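Long-range contact in uncharacterized protein (Cytophaga hutchinsonii ATCC 33406, PDB 3FF4), which is of unknown function but carries a CoA-binding domain of the Rossmann type and so probably binds coenzyme A or a related nucleotide: residues M4-A12 with I56-I66. Residues are numbered along the deposited sequence; the frame is centred on the assembly and turned at random. Where two conformers were deposited one is given.
Sequences MKKTLILGA and IEGVDTVTLYI
Lys6 O takes two backbone donors just before strands 7-10 and 61-64 begin to pair, Asp60 N at 2.8 Å and Thr61 N at 3.2 Å, the former in the carbonyl plane. From there the parallel ladder is regular: Leu8 N gives to Thr61 O, Leu8 O receives Thr63 N, Leu10 N gives to Thr63 O, and Leu10 O accepts Tyr65 N (2.8 Å). Beyond the last rung a water donates to both Gly11 O and Tyr65 O. With CG anti to the backbone N (chi1 178°), the Asp60 carboxylate lies against the Lys5 chain, OD2 3.4 Å from Lys5 CD. That oxygen receives Thr61 OG1 on its anti lone pair (2.7 Å) and a water that links it to Lys5 NZ, whose direct ion pair is with the C-terminal carboxylate of Phe122. Without the carboxylate, as with an alanine at Asp60, the Thr61 hydroxyl and the water would probably lose this acceptor, and Lys5 its water-linked counter-charge. Leu8 packs on Val59, and Leu10 CD2 meets Leu64 CD2 at 3.8 Å; across the sheet Ile9 and Tyr65 reach helix 19-30. Strand 34-37 flanks 7-10 and strand 85-88 flanks 61-64, the middle strand of the five-stranded parallel Rossmann-like sheet.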
loop_
_atom_site.group_PDB
_atom_site.type_symbol
_atom_site.label_atom_id
_atom_site.label_comp_id
_atom_site.label_asym_id
_atom_site.label_seq_id
_atom_site.Cartn_x
_atom_site.Cartn_y
_atom_site.Cartn_z
HETATM N N MSE A 4 15.573 -2.559 -0.107
HETATM C CA MSE A 4 14.471 -2.708 0.821
HETATM C C MSE A 4 13.705 -1.403 0.877
HETATM O O MSE A 4 14.304 -0.339 0.959
HETATM C CB MSE A 4 14.984 -3.122 2.192
HETATM C CG MSE A 4 15.727 -4.473 2.169
HETATM SE SE MSE A 4 14.750 -5.934 1.211
HETATM C CE MSE A 4 15.477 -5.754 -0.609
ATOM N N LYS A 5 12.381 -1.485 0.785
ATOM C CA LYS A 5 11.533 -0.312 0.846
ATOM C C LYS A 5 10.474 -0.488 1.920
ATOM O O LYS A 5 9.752 -1.488 1.934
ATOM C CB LYS A 5 10.882 -0.058 -0.516
ATOM C CG LYS A 5 11.906 0.057 -1.614
ATOM C CD LYS A 5 11.293 0.354 -2.935
ATOM C CE LYS A 5 12.388 0.656 -3.924
ATOM N NZ LYS A 5 11.805 0.823 -5.248
ATOM N N LYS A 6 10.393 0.483 2.825
ATOM C CA LYS A 6 9.325 0.493 3.803
ATOM C C LYS A 6 7.979 0.722 3.129
ATOM O O LYS A 6 7.724 1.792 2.550
ATOM C CB LYS A 6 9.550 1.539 4.887
ATOM C CG LYS A 6 8.369 1.595 5.849
ATOM C CD LYS A 6 8.804 1.818 7.239
ATOM C CE LYS A 6 9.194 3.217 7.454
ATOM N NZ LYS A 6 9.875 3.254 8.770
ATOM N N THR A 7 7.123 -0.285 3.228
ATOM C CA THR A 7 5.897 -0.381 2.417
ATOM C C THR A 7 4.635 -0.455 3.278
ATOM O O THR A 7 4.443 -1.390 4.077
ATOM C CB THR A 7 5.957 -1.597 1.460
ATOM O OG1 THR A 7 7.108 -1.445 0.613
ATOM C CG2 THR A 7 4.686 -1.661 0.599
ATOM N N LEU A 8 3.769 0.533 3.120
ATOM C CA LEU A 8 2.516 0.543 3.888
ATOM C C LEU A 8 1.422 -0.078 2.999
ATOM O O LEU A 8 1.201 0.382 1.865
ATOM C CB LEU A 8 2.156 1.983 4.316
ATOM C CG LEU A 8 0.984 2.186 5.291
ATOM C CD1 LEU A 8 1.336 3.376 6.179
ATOM C CD2 LEU A 8 -0.330 2.430 4.524
ATOM N N ILE A 9 0.755 -1.113 3.513
ATOM C CA ILE A 9 -0.398 -1.745 2.825
ATOM C C ILE A 9 -1.674 -1.139 3.345
ATOM O O ILE A 9 -2.020 -1.315 4.527
ATOM C CB ILE A 9 -0.432 -3.269 3.105
ATOM C CG1 ILE A 9 0.946 -3.885 2.787
ATOM C CG2 ILE A 9 -1.662 -3.954 2.379
ATOM C CD1 ILE A 9 1.097 -5.405 3.144
ATOM N N LEU A 10 -2.378 -0.435 2.466
ATOM C CA LEU A 10 -3.604 0.228 2.810
ATOM C C LEU A 10 -4.795 -0.585 2.265
ATOM O O LEU A 10 -4.979 -0.731 1.047
ATOM C CB LEU A 10 -3.594 1.665 2.258
ATOM C CG LEU A 10 -4.725 2.587 2.711
ATOM C CD1 LEU A 10 -4.709 2.714 4.240
ATOM C CD2 LEU A 10 -4.614 3.976 2.077
ATOM N N GLY A 11 -5.606 -1.085 3.191
ATOM C CA GLY A 11 -6.556 -2.144 2.905
ATOM C C GLY A 11 -6.090 -3.501 3.430
ATOM O O GLY A 11 -6.611 -4.550 3.006
ATOM N N ALA A 12 -5.134 -3.513 4.371
ATOM C CA ALA A 12 -4.648 -4.786 4.940
ATOM C C ALA A 12 -5.785 -5.653 5.503
ATOM O O ALA A 12 -6.756 -5.132 6.070
ATOM C CB ALA A 12 -3.635 -4.528 6.016
ATOM N N ILE A 56 2.986 7.814 9.789
ATOM C CA ILE A 56 4.217 7.080 9.988
ATOM C C ILE A 56 5.300 7.688 9.104
ATOM O O ILE A 56 5.076 7.951 7.911
ATOM C CB ILE A 56 3.995 5.548 9.720
ATOM C CG1 ILE A 56 3.088 4.962 10.828
ATOM C CG2 ILE A 56 5.339 4.797 9.640
ATOM C CD1 ILE A 56 2.396 3.651 10.460
ATOM N N GLU A 57 6.467 7.930 9.686
ATOM C CA GLU A 57 7.561 8.526 8.937
ATOM C C GLU A 57 8.367 7.499 8.133
ATOM O O GLU A 57 8.403 6.309 8.462
ATOM C CB GLU A 57 8.443 9.382 9.851
ATOM C CG GLU A 57 7.783 10.696 10.227
ATOM C CD GLU A 57 8.595 11.478 11.221
ATOM O OE1 GLU A 57 9.050 10.877 12.218
ATOM O OE2 GLU A 57 8.790 12.692 11.014
ATOM N N GLY A 58 8.966 7.973 7.047
ATOM C CA GLY A 58 9.803 7.148 6.187
ATOM C C GLY A 58 9.135 6.095 5.312
ATOM O O GLY A 58 9.810 5.174 4.862
ATOM N N VAL A 59 7.831 6.196 5.060
ATOM C CA VAL A 59 7.194 5.252 4.104
ATOM C C VAL A 59 7.710 5.501 2.673
ATOM O O VAL A 59 7.632 6.615 2.155
ATOM C CB VAL A 59 5.646 5.300 4.172
ATOM C CG1 VAL A 59 4.992 4.361 3.080
ATOM C CG2 VAL A 59 5.162 4.878 5.582
ATOM N N ASP A 60 8.252 4.478 2.036
ATOM C CA ASP A 60 8.686 4.595 0.646
ATOM C C ASP A 60 7.490 4.449 -0.305
ATOM O O ASP A 60 7.281 5.271 -1.218
ATOM C CB ASP A 60 9.753 3.533 0.346
ATOM C CG ASP A 60 10.226 3.549 -1.107
ATOM O OD1 ASP A 60 11.378 3.978 -1.370
ATOM O OD2 ASP A 60 9.468 3.095 -1.993
ATOM N N THR A 61 6.725 3.387 -0.095
ATOM C CA THR A 61 5.651 2.995 -0.980
ATOM C C THR A 61 4.369 2.776 -0.186
ATOM O O THR A 61 4.373 2.084 0.835
ATOM C CB THR A 61 6.020 1.670 -1.735
ATOM O OG1 THR A 61 7.141 1.896 -2.592
ATOM C CG2 THR A 61 4.836 1.169 -2.562
ATOM N N VAL A 62 3.269 3.364 -0.648
ATOM C CA VAL A 62 1.950 2.941 -0.192
ATOM C C VAL A 62 1.435 1.977 -1.284
ATOM O O VAL A 62 1.401 2.321 -2.464
ATOM C CB VAL A 62 1.005 4.122 0.031
ATOM C CG1 VAL A 62 -0.446 3.630 0.338
ATOM C CG2 VAL A 62 1.550 5.046 1.176
ATOM N N THR A 63 1.088 0.760 -0.889
ATOM C CA THR A 63 0.450 -0.176 -1.831
ATOM C C THR A 63 -1.038 -0.349 -1.489
ATOM O O THR A 63 -1.430 -0.721 -0.364
ATOM C CB THR A 63 1.232 -1.535 -1.989
ATOM O OG1 THR A 63 0.683 -2.318 -3.075
ATOM C CG2 THR A 63 1.244 -2.361 -0.652
ATOM N N LEU A 64 -1.860 -0.019 -2.472
ATOM C CA LEU A 64 -3.294 0.151 -2.296
ATOM C C LEU A 64 -4.101 -1.108 -2.581
ATOM O O LEU A 64 -4.006 -1.680 -3.685
ATOM C CB LEU A 64 -3.804 1.217 -3.252
ATOM C CG LEU A 64 -3.541 2.678 -2.920
ATOM C CD1 LEU A 64 -4.122 3.477 -4.077
ATOM C CD2 LEU A 64 -4.247 3.040 -1.618
ATOM N N TYR A 65 -4.914 -1.495 -1.595
ATOM C CA TYR A 65 -5.865 -2.573 -1.769
ATOM C C TYR A 65 -7.240 -2.135 -1.313
ATOM O O TYR A 65 -7.911 -2.905 -0.667
ATOM C CB TYR A 65 -5.423 -3.850 -1.026
ATOM C CG TYR A 65 -4.248 -4.471 -1.713
ATOM C CD1 TYR A 65 -4.431 -5.280 -2.847
ATOM C CD2 TYR A 65 -2.934 -4.196 -1.286
ATOM C CE1 TYR A 65 -3.332 -5.834 -3.528
ATOM C CE2 TYR A 65 -1.822 -4.769 -1.960
ATOM C CZ TYR A 65 -2.036 -5.573 -3.063
ATOM O OH TYR A 65 -0.968 -6.107 -3.748
ATOM N N ILE A 66 -7.631 -0.892 -1.596
ATOM C CA ILE A 66 -8.979 -0.403 -1.295
ATOM C C ILE A 66 -9.523 0.106 -2.613
ATOM O O ILE A 66 -8.759 0.570 -3.447
ATOM C CB ILE A 66 -8.996 0.746 -0.246
ATOM C CG1 ILE A 66 -7.848 1.726 -0.509
ATOM C CG2 ILE A 66 -8.858 0.203 1.192
ATOM C CD1 ILE A 66 -8.028 3.080 0.247
HETATM O O HOH W 1 9.995 3.130 -4.612
HETATM O O HOH W 2 -8.044 -5.595 1.054
#